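Local atomic coordinates of OLD nuclease (Thermus scotoductus, PDB entry 6P74), a protein that degrades linear and supercoiled double-stranded DNA in the 5'-to-3' direction with the aid of divalent metal ions, nicks circular DNA and hydrolyses ATP when stimulated by DNA. Residues Trp49-Phe55 with Phe101-Leu105; Arg158-Pro162 with Gly267-Gly271; Ile192-Ala197 with Glu216-Gly220; Leu249-Ala254 with Glu279-His283; Val317-Glu321 with Leu347-Arg351. One frame throughout, in Å; residues are numbered along the deposited sequence.

Contact 1: residues Trp49-Phe55 with Phe101-Leu105; sequences WPSLRSF and FHVDL. With SO4 (sulfate ion), chain K.
A loop lies across one face of an antiparallel sheet in the ATPase domain. Trp49-Ser51 is extended, Leu52-Ser54 makes a short 3-10 turn, and Phe101-Leu105 lies on strand 100-109. The two segments run in opposite senses, with Pro50 over Leu105 (CA-CA 7.4 Å) and Leu52 over Val103 (5.8 Å). Strand alternation turns the CA-to-CB bonds of Phe101, Val103 and Leu105 toward the loop, though the Phe101 ring leads off. Val103 is the central bump: its CG2 pushes against Ser51 CA (3.5 Å), while its CG1 fits between Leu52 CD1 (4.0 Å) and Phe55 CE1 (3.8 Å). Leu52 (t, p) lies against the strand, with CD2 3.4 Å from Phe101 O and CD1 4.0 Å from Phe101 CB. Leu105 (t, p) sends CD2 to Trp49 CZ2 (3.9 Å) and Pro50 CG (4.1 Å). The turn is held by Ser51 N to Ser54 OG (3.0 Å) and Ser54 N to Ser51 O (2.8 Å). A sulfate, probably from the crystallisation liquor, bridges the segments: Trp49 NE1 donates to its O2 (3.0 Å) and Leu105 N to its O1 (2.9 Å). Leu92 and Cys94 of strand 85-97 and Leu43 of helix 34-45 pack on Phe55, while Arg130 of helix 127-132 covers Trp49, Pro50 and Leu105.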
# COMPACT_ATOMS: atom_id res chain seq x y z
N TRP A 49 3.13 -11.69 -12.22
CA TRP A 49 2.53 -11.56 -13.54
C TRP A 49 1.32 -10.63 -13.48
O TRP A 49 0.41 -10.85 -12.67
CB TRP A 49 2.10 -12.91 -14.10
CG TRP A 49 1.65 -12.77 -15.51
CD1 TRP A 49 0.38 -12.51 -15.94
CD2 TRP A 49 2.47 -12.80 -16.68
NE1 TRP A 49 0.35 -12.40 -17.31
CE2 TRP A 49 1.62 -12.58 -17.79
CE3 TRP A 49 3.84 -13.01 -16.90
CZ2 TRP A 49 2.10 -12.56 -19.10
CZ3 TRP A 49 4.31 -13.00 -18.20
CH2 TRP A 49 3.44 -12.78 -19.28
N PRO A 50 1.27 -9.59 -14.31
CA PRO A 50 0.15 -8.63 -14.27
C PRO A 50 -1.16 -9.31 -14.62
O PRO A 50 -1.31 -9.88 -15.70
CB PRO A 50 0.53 -7.59 -15.33
CG PRO A 50 1.94 -7.84 -15.66
CD PRO A 50 2.24 -9.26 -15.37
N SER A 51 -2.11 -9.24 -13.71
CA SER A 51 -3.44 -9.76 -13.99
C SER A 51 -4.45 -8.92 -13.22
O SER A 51 -4.10 -7.91 -12.60
CB SER A 51 -3.52 -11.26 -13.65
OG SER A 51 -3.21 -11.49 -12.29
N LEU A 52 -5.71 -9.33 -13.27
CA LEU A 52 -6.75 -8.61 -12.54
C LEU A 52 -6.44 -8.58 -11.04
O LEU A 52 -6.84 -7.64 -10.35
CB LEU A 52 -8.11 -9.25 -12.83
CG LEU A 52 -9.36 -8.45 -12.46
CD1 LEU A 52 -9.33 -7.05 -13.08
CD2 LEU A 52 -10.62 -9.22 -12.87
N ARG A 53 -5.74 -9.60 -10.53
CA ARG A 53 -5.29 -9.63 -9.14
C ARG A 53 -4.22 -8.60 -8.83
O ARG A 53 -3.84 -8.46 -7.66
CB ARG A 53 -4.73 -11.01 -8.78
CG ARG A 53 -5.76 -12.11 -8.59
CD ARG A 53 -5.06 -13.46 -8.37
NE ARG A 53 -3.94 -13.63 -9.29
CZ ARG A 53 -3.64 -14.77 -9.91
NH1 ARG A 53 -4.39 -15.85 -9.72
NH2 ARG A 53 -2.60 -14.83 -10.73
N SER A 54 -3.71 -7.89 -9.84
CA SER A 54 -2.68 -6.89 -9.59
C SER A 54 -3.25 -5.54 -9.20
O SER A 54 -2.54 -4.73 -8.59
CB SER A 54 -1.80 -6.73 -10.83
OG SER A 54 -1.20 -7.96 -11.21
N PHE A 55 -4.51 -5.27 -9.54
CA PHE A 55 -5.11 -3.97 -9.34
C PHE A 55 -6.07 -3.99 -8.15
O PHE A 55 -6.65 -5.02 -7.81
CB PHE A 55 -5.86 -3.52 -10.59
CG PHE A 55 -4.97 -3.18 -11.75
CD1 PHE A 55 -4.54 -4.18 -12.62
CD2 PHE A 55 -4.57 -1.88 -11.98
CE1 PHE A 55 -3.72 -3.86 -13.71
CE2 PHE A 55 -3.75 -1.56 -13.05
CZ PHE A 55 -3.32 -2.55 -13.92
N PHE A 101 -14.23 -6.24 -15.02
CA PHE A 101 -12.99 -5.63 -15.47
C PHE A 101 -12.02 -6.72 -15.89
O PHE A 101 -12.19 -7.90 -15.56
CB PHE A 101 -12.39 -4.77 -14.35
CG PHE A 101 -13.34 -3.73 -13.82
CD1 PHE A 101 -14.39 -4.08 -12.98
CD2 PHE A 101 -13.20 -2.40 -14.17
CE1 PHE A 101 -15.28 -3.13 -12.51
CE2 PHE A 101 -14.08 -1.44 -13.69
CZ PHE A 101 -15.12 -1.81 -12.86
N HIS A 102 -11.00 -6.32 -16.64
CA HIS A 102 -10.01 -7.26 -17.15
C HIS A 102 -8.76 -6.48 -17.49
O HIS A 102 -8.80 -5.25 -17.67
CB HIS A 102 -10.53 -8.01 -18.39
CG HIS A 102 -10.91 -7.10 -19.52
ND1 HIS A 102 -12.16 -6.53 -19.64
CD2 HIS A 102 -10.19 -6.64 -20.58
CE1 HIS A 102 -12.20 -5.78 -20.72
NE2 HIS A 102 -11.02 -5.82 -21.31
N VAL A 103 -7.65 -7.18 -17.59
CA VAL A 103 -6.40 -6.54 -17.91
C VAL A 103 -5.77 -7.27 -19.09
O VAL A 103 -5.90 -8.49 -19.21
CB VAL A 103 -5.44 -6.48 -16.70
CG1 VAL A 103 -6.21 -6.16 -15.43
CG2 VAL A 103 -4.68 -7.78 -16.55
N ASP A 104 -5.13 -6.51 -19.97
CA ASP A 104 -4.38 -7.04 -21.09
C ASP A 104 -2.94 -6.57 -20.98
O ASP A 104 -2.67 -5.43 -20.58
CB ASP A 104 -4.98 -6.58 -22.43
CG ASP A 104 -6.48 -6.81 -22.50
OD1 ASP A 104 -6.91 -7.98 -22.38
OD2 ASP A 104 -7.22 -5.82 -22.68
N LEU A 105 -2.00 -7.45 -21.32
CA LEU A 105 -0.59 -7.10 -21.43
C LEU A 105 -0.24 -7.21 -22.91
O LEU A 105 -0.11 -8.32 -23.43
CB LEU A 105 0.27 -8.02 -20.57
CG LEU A 105 1.76 -7.67 -20.48
CD1 LEU A 105 1.97 -6.28 -19.92
CD2 LEU A 105 2.50 -8.72 -19.64
S SO4 K . -2.80 -11.17 -19.34
O1 SO4 K . -2.87 -10.01 -20.23
O2 SO4 K . -1.54 -11.88 -19.52
O3 SO4 K . -2.90 -10.74 -17.94
O4 SO4 K . -3.91 -12.06 -19.66

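Contact 2: residues Arg158-Pro162 with Gly267-Gly271; sequences RLLQP and GEKIG
A salt bridge between a helix and a loop joins the dimerization region to the ABC-type ATPase domain. Arg158-Pro162 belongs to helix 154-166; Gly267-Gly271 is the irregular connection between helix 246-266 and strand 272-276. Gly267, with positive phi (73°), ends the preceding helix; Glu268 and Lys269 are extended, and Gly271 again has positive phi. The closest CA pair is Arg158 with Ile270, 7.6 Å apart.

Arg158 (t, p, t, chi4 84°) reaches out of its helix to the loop. Ile270 CG2 lies over one face of the guanidinium, 3.8 Å from Arg158 NH2, and acceptors line its edge. Leu159 points away from the loop, packing on Phe263 of helix 246-266 and on Ile192 of the second subunit; Leu160 meets Phe219 of that subunit. Gln161 approaches loosely, its NE2 4.2 Å from Glu268 OE1. At Pro162, whose N has no hydrogen to give the preceding turn, the helix kinks, and Pro162 CB rests 3.7 Å from Glu268 OE2. Glu268 (m, t) extends back toward the helix, and its OE2 also forms a weak, long ion pair with Arg165. Arg158 NH2 makes two hydrogen bonds, 2.8 Å to Glu268 OE1 (the salt bridge) and 2.7 Å to Lys269 O, while Arg158 NH1 adds a weak 3.1 Å hydrogen bond to Glu268 OE1.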
# COMPACT_ATOMS: atom_id res chain seq x y z
N ARG A 158 19.87 -12.62 -7.31
CA ARG A 158 20.61 -12.32 -8.53
C ARG A 158 22.11 -12.31 -8.25
O ARG A 158 22.90 -12.69 -9.12
CB ARG A 158 20.11 -11.01 -9.13
CG ARG A 158 20.91 -10.49 -10.32
CD ARG A 158 20.96 -11.49 -11.48
NE ARG A 158 21.89 -11.09 -12.54
CZ ARG A 158 23.21 -11.32 -12.52
NH1 ARG A 158 23.78 -11.95 -11.49
NH2 ARG A 158 23.97 -10.92 -13.54
N LEU A 159 22.52 -11.92 -7.04
CA LEU A 159 23.94 -11.92 -6.71
C LEU A 159 24.52 -13.34 -6.72
O LEU A 159 25.63 -13.56 -7.22
CB LEU A 159 24.18 -11.26 -5.35
CG LEU A 159 25.63 -11.15 -4.87
CD1 LEU A 159 26.46 -10.25 -5.78
CD2 LEU A 159 25.70 -10.63 -3.43
N LEU A 160 23.78 -14.30 -6.17
CA LEU A 160 24.25 -15.68 -6.03
C LEU A 160 24.08 -16.53 -7.28
O LEU A 160 24.48 -17.69 -7.27
CB LEU A 160 23.53 -16.37 -4.87
CG LEU A 160 23.73 -15.76 -3.49
CD1 LEU A 160 22.75 -16.36 -2.50
CD2 LEU A 160 25.17 -15.98 -3.03
N GLN A 161 23.50 -16.00 -8.36
CA GLN A 161 23.17 -16.91 -9.45
C GLN A 161 24.44 -17.46 -10.13
O GLN A 161 24.40 -18.57 -10.66
CB GLN A 161 22.22 -16.25 -10.45
CG GLN A 161 22.86 -15.44 -11.56
CD GLN A 161 21.83 -14.93 -12.58
OE1 GLN A 161 20.61 -15.05 -12.38
NE2 GLN A 161 22.33 -14.37 -13.68
N PRO A 162 25.57 -16.74 -10.13
CA PRO A 162 26.81 -17.39 -10.56
C PRO A 162 27.31 -18.42 -9.57
O PRO A 162 28.01 -19.37 -9.96
CB PRO A 162 27.79 -16.21 -10.70
CG PRO A 162 27.29 -15.19 -9.76
CD PRO A 162 25.78 -15.31 -9.83
N GLY A 267 31.08 -7.68 -11.60
CA GLY A 267 31.10 -7.22 -12.96
C GLY A 267 29.96 -7.68 -13.84
O GLY A 267 29.83 -7.17 -14.95
N GLU A 268 29.14 -8.61 -13.38
CA GLU A 268 28.04 -9.07 -14.21
C GLU A 268 27.00 -7.98 -14.38
O GLU A 268 26.68 -7.24 -13.45
CB GLU A 268 27.40 -10.32 -13.60
CG GLU A 268 28.24 -11.58 -13.73
CD GLU A 268 27.40 -12.83 -13.54
OE1 GLU A 268 26.19 -12.68 -13.30
OE2 GLU A 268 27.94 -13.96 -13.64
N LYS A 269 26.49 -7.85 -15.60
CA LYS A 269 25.36 -6.98 -15.86
C LYS A 269 24.13 -7.50 -15.13
O LYS A 269 23.88 -8.71 -15.08
CB LYS A 269 25.10 -6.89 -17.37
CG LYS A 269 26.28 -6.36 -18.20
CD LYS A 269 25.82 -5.84 -19.55
CE LYS A 269 26.71 -4.70 -20.07
NZ LYS A 269 27.98 -5.21 -20.65
N ILE A 270 23.34 -6.58 -14.55
CA ILE A 270 22.19 -7.00 -13.75
C ILE A 270 20.91 -6.32 -14.19
O ILE A 270 19.86 -6.48 -13.55
CB ILE A 270 22.46 -6.77 -12.26
CG1 ILE A 270 22.69 -5.29 -11.97
CG2 ILE A 270 23.66 -7.60 -11.80
CD1 ILE A 270 22.81 -4.97 -10.50
N GLY A 271 20.95 -5.56 -15.28
CA GLY A 271 19.72 -5.00 -15.81
C GLY A 271 19.18 -3.83 -15.01
O GLY A 271 19.96 -3.00 -14.51

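Contact 3: residues Ile192-Ala197 with Glu216-Gly220; sequences IEKTIA and EIGFG
This helix-and-strand unit of the dimerization region takes part in a sheet built from both subunits: Ile217-Gly220 pairs antiparallel with a strand of the second subunit. Within the chain, Ile192-Ala197 is regular helix and Ile217-Gly220 a weakly bonded strand. Their short axes approach to 7.8 Å at 140° between N-to-C directions, so they run roughly antiparallel. The register sets Ala197 beside Ile217 (CA-CA 5.5 Å) and Glu193 beside Gly218 (5.9 Å).

Ile217 (m, t) points at the helix, its CB 4.0 Å from Ala197 CB and its O 3.6 Å from the same methyl; the small alanine lets the backbones come close. Gly218 is nearly fully extended, and its CA lies 3.5 Å from Glu193 OE1, where a CB would be tight. Phe219 (m) turns its ring toward the helix, with CZ 4.0 Å from Ile196 CD1 and 4.2 Å from Ile192 CG2, which sits at the ring edge. The ring also packs on Leu233 of the second subunit, while Ile192 meets Leu159 and Ile196 meets Gly258 of that subunit. At the backbone angles of Gly220 (161/175°) a CB would jam against the carbonyl O of Phe219, which calls for glycine. Glu193, with chi1 and chi2 both t, stretches from the helix to accept a nearly linear hydrogen bond, Phe219 N to Glu193 OE1, 2.8 Å.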
# COMPACT_ATOMS: atom_id res chain seq x y z
N ILE A 192 2.41 -31.64 14.83
CA ILE A 192 1.99 -30.34 14.33
C ILE A 192 2.11 -30.29 12.82
O ILE A 192 1.21 -29.81 12.12
CB ILE A 192 2.80 -29.23 15.00
CG1 ILE A 192 2.52 -29.21 16.49
CG2 ILE A 192 2.47 -27.88 14.35
CD1 ILE A 192 3.27 -28.14 17.24
N GLU A 193 3.21 -30.81 12.28
CA GLU A 193 3.42 -30.82 10.84
C GLU A 193 2.38 -31.69 10.14
O GLU A 193 1.86 -31.32 9.08
CB GLU A 193 4.85 -31.29 10.56
CG GLU A 193 5.26 -31.46 9.10
CD GLU A 193 6.69 -32.03 8.98
OE1 GLU A 193 7.65 -31.23 8.83
OE2 GLU A 193 6.85 -33.27 9.06
N LYS A 194 2.04 -32.85 10.72
CA LYS A 194 1.04 -33.72 10.11
C LYS A 194 -0.34 -33.08 10.14
O LYS A 194 -1.11 -33.21 9.19
CB LYS A 194 1.05 -35.09 10.81
CG LYS A 194 -0.01 -36.10 10.35
CD LYS A 194 0.15 -37.42 11.15
CE LYS A 194 -0.83 -38.52 10.72
NZ LYS A 194 -0.72 -39.78 11.54
N THR A 195 -0.67 -32.38 11.22
CA THR A 195 -1.95 -31.69 11.26
C THR A 195 -2.02 -30.65 10.15
O THR A 195 -2.99 -30.61 9.39
CB THR A 195 -2.16 -31.05 12.62
OG1 THR A 195 -2.37 -32.09 13.59
CG2 THR A 195 -3.37 -30.07 12.60
N ILE A 196 -0.98 -29.83 10.01
CA ILE A 196 -0.95 -28.83 8.94
C ILE A 196 -1.10 -29.49 7.57
O ILE A 196 -2.00 -29.16 6.79
CB ILE A 196 0.34 -27.99 9.02
CG1 ILE A 196 0.42 -27.27 10.37
CG2 ILE A 196 0.42 -26.99 7.86
CD1 ILE A 196 1.67 -26.39 10.53
N ALA A 197 -0.22 -30.45 7.27
CA ALA A 197 -0.17 -31.01 5.93
C ALA A 197 -1.44 -31.78 5.58
O ALA A 197 -1.93 -31.69 4.45
CB ALA A 197 1.06 -31.93 5.79
N GLU A 216 4.45 -32.75 -1.19
CA GLU A 216 5.07 -32.82 0.11
C GLU A 216 4.93 -31.47 0.78
O GLU A 216 5.28 -30.44 0.18
CB GLU A 216 6.55 -33.21 0.01
CG GLU A 216 7.11 -33.85 1.28
CD GLU A 216 6.53 -35.23 1.56
OE1 GLU A 216 7.25 -36.08 2.11
OE2 GLU A 216 5.35 -35.47 1.22
N ILE A 217 4.39 -31.46 1.99
CA ILE A 217 4.25 -30.25 2.79
C ILE A 217 4.86 -30.54 4.15
O ILE A 217 4.49 -31.52 4.80
CB ILE A 217 2.78 -29.81 2.93
CG1 ILE A 217 2.13 -29.58 1.56
CG2 ILE A 217 2.69 -28.56 3.77
CD1 ILE A 217 0.66 -29.22 1.62
N GLY A 218 5.82 -29.71 4.56
CA GLY A 218 6.48 -29.93 5.83
C GLY A 218 7.27 -28.71 6.24
O GLY A 218 7.30 -27.69 5.54
N PHE A 219 7.91 -28.83 7.40
CA PHE A 219 8.79 -27.80 7.93
C PHE A 219 10.17 -27.88 7.28
O PHE A 219 10.56 -28.89 6.69
CB PHE A 219 8.92 -27.96 9.44
CG PHE A 219 7.70 -27.53 10.23
CD1 PHE A 219 7.12 -26.29 10.02
CD2 PHE A 219 7.16 -28.36 11.20
CE1 PHE A 219 6.00 -25.89 10.76
CE2 PHE A 219 6.06 -27.97 11.95
CZ PHE A 219 5.48 -26.73 11.73
N GLY A 220 10.93 -26.80 7.42
CA GLY A 220 12.29 -26.73 6.92
C GLY A 220 12.72 -25.29 6.79
O GLY A 220 11.94 -24.36 7.01

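Contact 4: residues Leu249-Ala254 with Glu279-His283; sequences LGIQSA and EMYLH
Helix 246-266 is met here, through its residues Leu249-Ala254, by a tight turn leading into helix 284-299. Glu279-Leu282 forms a type II beta turn closed by Leu282 N to Glu279 O (3.0 Å); Tyr281 takes positive phi (66°). Its CA is 4.8 Å from that of Gly250, and its O receives a CA-H...O contact from Gly250 CA (3.5 Å). Tyr281 (m, chi2 -54°) lays a ring face against Leu249 (m, t) in a CH-pi contact, Leu249 CB lying 4.0 Å from the centroid, 18° off the normal. Ser253, also m, donates a hydrogen bond from OG to Met280 O (2.8 Å) at the edge of the Tyr281 ring. Leu282 (m, t) brings CD2 to Ser253 CB (3.8 Å) and Ala254 N (4.0 Å). His283 (t) N-caps the next helix, its ND1 bonded to Gln285 N. Tyr281 touches Arg53 of the second subunit and His283 touches Phe206 of that subunit. A loop following the strand 272-276 of the P-loop core, facing the partner subunit and with Met280 about 10 Å from the predicted ATP-binding Thr35 (between side chains), is consistent with the D-loop of ABC ATPases.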
# COMPACT_ATOMS: atom_id res chain seq x y z
N LEU A 249 17.41 -1.07 11.23
CA LEU A 249 17.12 -0.56 9.90
C LEU A 249 18.38 -0.04 9.23
O LEU A 249 18.61 -0.28 8.03
CB LEU A 249 16.06 0.53 9.98
CG LEU A 249 14.66 0.05 10.35
CD1 LEU A 249 13.77 1.23 10.74
CD2 LEU A 249 14.03 -0.77 9.21
N GLY A 250 19.22 0.70 9.98
CA GLY A 250 20.48 1.17 9.43
C GLY A 250 21.40 0.03 9.02
O GLY A 250 22.06 0.11 7.98
N ILE A 251 21.44 -1.03 9.82
CA ILE A 251 22.27 -2.18 9.48
C ILE A 251 21.79 -2.80 8.17
O ILE A 251 22.60 -3.16 7.31
CB ILE A 251 22.25 -3.21 10.63
CG1 ILE A 251 23.00 -2.67 11.84
CG2 ILE A 251 22.83 -4.55 10.18
CD1 ILE A 251 22.97 -3.62 13.00
N GLN A 252 20.47 -2.93 8.00
CA GLN A 252 19.96 -3.54 6.79
C GLN A 252 20.21 -2.67 5.57
O GLN A 252 20.41 -3.20 4.47
CB GLN A 252 18.47 -3.84 6.93
CG GLN A 252 18.21 -5.15 7.65
CD GLN A 252 16.77 -5.30 8.10
OE1 GLN A 252 15.97 -4.37 7.96
NE2 GLN A 252 16.44 -6.47 8.66
N SER A 253 20.18 -1.34 5.75
CA SER A 253 20.55 -0.44 4.66
C SER A 253 22.03 -0.58 4.32
O SER A 253 22.41 -0.52 3.14
CB SER A 253 20.26 1.01 5.05
OG SER A 253 18.88 1.22 5.10
N ALA A 254 22.87 -0.72 5.34
CA ALA A 254 24.29 -0.91 5.11
C ALA A 254 24.55 -2.22 4.36
O ALA A 254 25.41 -2.28 3.48
CB ALA A 254 25.05 -0.88 6.44
N GLU A 279 18.51 6.52 -0.10
CA GLU A 279 19.22 7.12 1.01
C GLU A 279 18.82 6.51 2.34
O GLU A 279 19.57 6.67 3.31
CB GLU A 279 18.98 8.63 1.08
CG GLU A 279 17.51 9.02 1.37
CD GLU A 279 16.67 9.19 0.08
OE1 GLU A 279 17.06 8.62 -0.96
OE2 GLU A 279 15.64 9.92 0.12
N MET A 280 17.68 5.83 2.42
CA MET A 280 17.05 5.74 3.73
C MET A 280 17.88 4.92 4.69
O MET A 280 18.39 3.85 4.35
CB MET A 280 15.62 5.21 3.63
CG MET A 280 14.73 6.06 4.55
SD MET A 280 12.94 6.00 4.42
CE MET A 280 12.46 7.58 5.13
N TYR A 281 18.05 5.48 5.89
CA TYR A 281 18.78 4.91 7.02
C TYR A 281 20.26 4.77 6.75
O TYR A 281 20.93 3.98 7.40
CB TYR A 281 18.18 3.57 7.44
CG TYR A 281 16.68 3.65 7.62
CD1 TYR A 281 16.11 4.61 8.44
CD2 TYR A 281 15.82 2.79 6.91
CE1 TYR A 281 14.73 4.71 8.58
CE2 TYR A 281 14.45 2.88 7.04
CZ TYR A 281 13.91 3.84 7.88
OH TYR A 281 12.54 3.93 8.01
N LEU A 282 20.80 5.54 5.81
CA LEU A 282 22.25 5.62 5.60
C LEU A 282 22.77 6.95 6.13
O LEU A 282 22.13 7.99 5.94
CB LEU A 282 22.63 5.51 4.13
CG LEU A 282 22.39 4.14 3.54
CD1 LEU A 282 22.58 4.19 2.02
CD2 LEU A 282 23.31 3.11 4.23
N HIS A 283 23.92 6.90 6.78
CA HIS A 283 24.63 8.13 7.09
C HIS A 283 24.87 8.90 5.79
O HIS A 283 25.05 8.29 4.73
CB HIS A 283 25.96 7.82 7.77
CG HIS A 283 26.66 9.01 8.33
ND1 HIS A 283 27.37 9.90 7.55
CD2 HIS A 283 26.75 9.48 9.60
CE1 HIS A 283 27.87 10.86 8.31
NE2 HIS A 283 27.51 10.63 9.56

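Contact 5: residues Val317-Glu321 with Leu347-Arg351; sequences VNRFE and LDNVR
Arg351 carries most of the polar load. Its NH1 donates to Asn318 O (2.6 Å) and to Glu321 OE1 (3.2 Å), with a weak 3.4 Å bond to Glu321 OE2; its NH2 binds Glu321 OE2 (2.8 Å) and, within the helix, Asp348 OD1 (2.7 Å). Glu321, Asp348 and Arg351 thus form a salt-bridge network in which one guanidinium spans two carboxylates and a backbone carbonyl. The geometry needs Arg351 extended at first (t, t) and then turned at chi3 (p), Asp348 in t, and Glu321 in m, p so that it folds back; Phe320 N also gives Glu321 OE1 a weak 3.2 Å bond.

Leu347-Arg351 is regular helix, with Arg351 N bonded to Leu347 O (2.8 Å), whereas Val317-Glu321 is irregular. Asn318 lies beside Arg351 (CA-CA 7.1 Å) and Phe320 beside Leu347 (8.6 Å). Phe320 (p, chi2 78°) projects toward the helix, and its CE2 sits over the guanidinium face, 3.2 Å from Arg351 NH1. Leu347 (t, p) covers a face of the ring in a CH-pi contact, CD2 lying 3.7 Å from the centroid and 10° off the normal; Phe320 CZ is 3.7 Å from Leu347 CB and 3.6 Å from Asp348 N. The contact fastens the loop before core strand 323-328 to helix 341-355. Val418 of helix 409-422, in the Toprim domain, packs on Val317 and Leu347, and Arg319 pairs with Asp299 of helix 284-299.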
# COMPACT_ATOMS: atom_id res chain seq x y z
N VAL A 317 22.77 18.10 -9.43
CA VAL A 317 22.45 19.05 -10.49
C VAL A 317 23.42 18.91 -11.66
O VAL A 317 23.07 19.22 -12.80
CB VAL A 317 22.42 20.50 -9.96
CG1 VAL A 317 23.75 20.84 -9.48
CG2 VAL A 317 22.09 21.46 -11.05
N ASN A 318 24.65 18.46 -11.42
CA ASN A 318 25.59 18.32 -12.53
C ASN A 318 25.21 17.15 -13.42
O ASN A 318 25.68 17.08 -14.56
CB ASN A 318 27.01 18.16 -12.00
CG ASN A 318 27.39 19.26 -11.01
OD1 ASN A 318 27.83 20.35 -11.40
ND2 ASN A 318 27.18 18.99 -9.72
N ARG A 319 24.36 16.26 -12.95
CA ARG A 319 23.87 15.17 -13.77
C ARG A 319 22.43 15.66 -13.92
O ARG A 319 21.58 15.43 -13.05
CB ARG A 319 24.01 13.86 -12.98
CG ARG A 319 24.11 12.62 -13.81
CD ARG A 319 24.42 11.43 -12.90
NE ARG A 319 25.85 11.21 -12.68
CZ ARG A 319 26.55 10.28 -13.31
NH1 ARG A 319 25.96 9.48 -14.20
NH2 ARG A 319 27.85 10.13 -13.06
N PHE A 320 22.14 16.35 -15.02
CA PHE A 320 20.85 17.04 -15.13
C PHE A 320 20.08 16.10 -16.06
O PHE A 320 18.84 16.10 -16.01
CB PHE A 320 20.86 18.47 -15.69
CG PHE A 320 21.67 18.63 -16.94
CD1 PHE A 320 21.17 18.21 -18.16
CD2 PHE A 320 22.93 19.22 -16.90
CE1 PHE A 320 21.92 18.36 -19.33
CE2 PHE A 320 23.69 19.38 -18.06
CZ PHE A 320 23.19 18.95 -19.27
N GLU A 321 20.76 15.28 -16.87
CA GLU A 321 20.02 14.35 -17.71
C GLU A 321 19.21 13.37 -16.88
O GLU A 321 18.16 12.90 -17.33
CB GLU A 321 20.97 13.57 -18.64
CG GLU A 321 21.78 14.45 -19.60
CD GLU A 321 23.07 14.98 -18.97
OE1 GLU A 321 23.20 14.95 -17.72
OE2 GLU A 321 23.95 15.44 -19.73
N LEU A 347 22.66 23.10 -22.45
CA LEU A 347 22.97 22.99 -21.03
C LEU A 347 24.31 22.28 -20.80
O LEU A 347 25.06 22.62 -19.88
CB LEU A 347 21.84 22.28 -20.29
CG LEU A 347 21.77 22.64 -18.81
CD1 LEU A 347 21.74 24.17 -18.65
CD2 LEU A 347 20.58 22.00 -18.12
N ASP A 348 24.64 21.29 -21.63
CA ASP A 348 25.91 20.59 -21.47
C ASP A 348 27.08 21.53 -21.72
O ASP A 348 28.10 21.49 -21.01
CB ASP A 348 25.98 19.38 -22.41
CG ASP A 348 27.34 18.68 -22.39
OD1 ASP A 348 27.70 18.05 -21.36
OD2 ASP A 348 28.07 18.77 -23.41
N ASN A 349 26.96 22.39 -22.73
CA ASN A 349 27.97 23.43 -22.96
C ASN A 349 28.14 24.30 -21.72
O ASN A 349 29.26 24.66 -21.35
CB ASN A 349 27.58 24.27 -24.17
CG ASN A 349 28.57 25.39 -24.43
OD1 ASN A 349 29.69 25.13 -24.85
ND2 ASN A 349 28.15 26.63 -24.21
N VAL A 350 27.02 24.65 -21.07
CA VAL A 350 27.09 25.50 -19.89
C VAL A 350 27.74 24.74 -18.75
O VAL A 350 28.50 25.31 -17.96
CB VAL A 350 25.69 26.01 -19.50
CG1 VAL A 350 25.70 26.61 -18.12
CG2 VAL A 350 25.18 27.05 -20.51
N ARG A 351 27.48 23.44 -18.66
CA ARG A 351 28.11 22.64 -17.62
C ARG A 351 29.62 22.59 -17.80
O ARG A 351 30.37 22.64 -16.83
CB ARG A 351 27.51 21.24 -17.60
CG ARG A 351 28.26 20.27 -16.71
CD ARG A 351 27.52 18.96 -16.58
NE ARG A 351 27.34 18.32 -17.88
CZ ARG A 351 26.45 17.37 -18.14
NH1 ARG A 351 25.62 16.93 -17.19
NH2 ARG A 351 26.37 16.85 -19.37

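Along the chain contact 1 closes first; contact 3 is nested within the loop closed by contact 2, contact 4 crosses contact 2, and contact 5 follows. Contacts 2 and 4 are closest, centres 22 Å apart, and share one stretch of chain: 249-254 lies on helix 246-266, the loop 267-271 comes next, and strand 272-276 then leads to 279-283. Contact 3 lies out in the dimerization region, 60 Å between centres from contact 5. Across the dimer, residues of separate contacts meet: Arg53 with Tyr281, and Leu159 with Ile192 of the other subunit. Contacts 1 to 4 thus all touch the second subunit, whereas contact 5 lies in the ATPase domain where it meets the Toprim domain of its own chain.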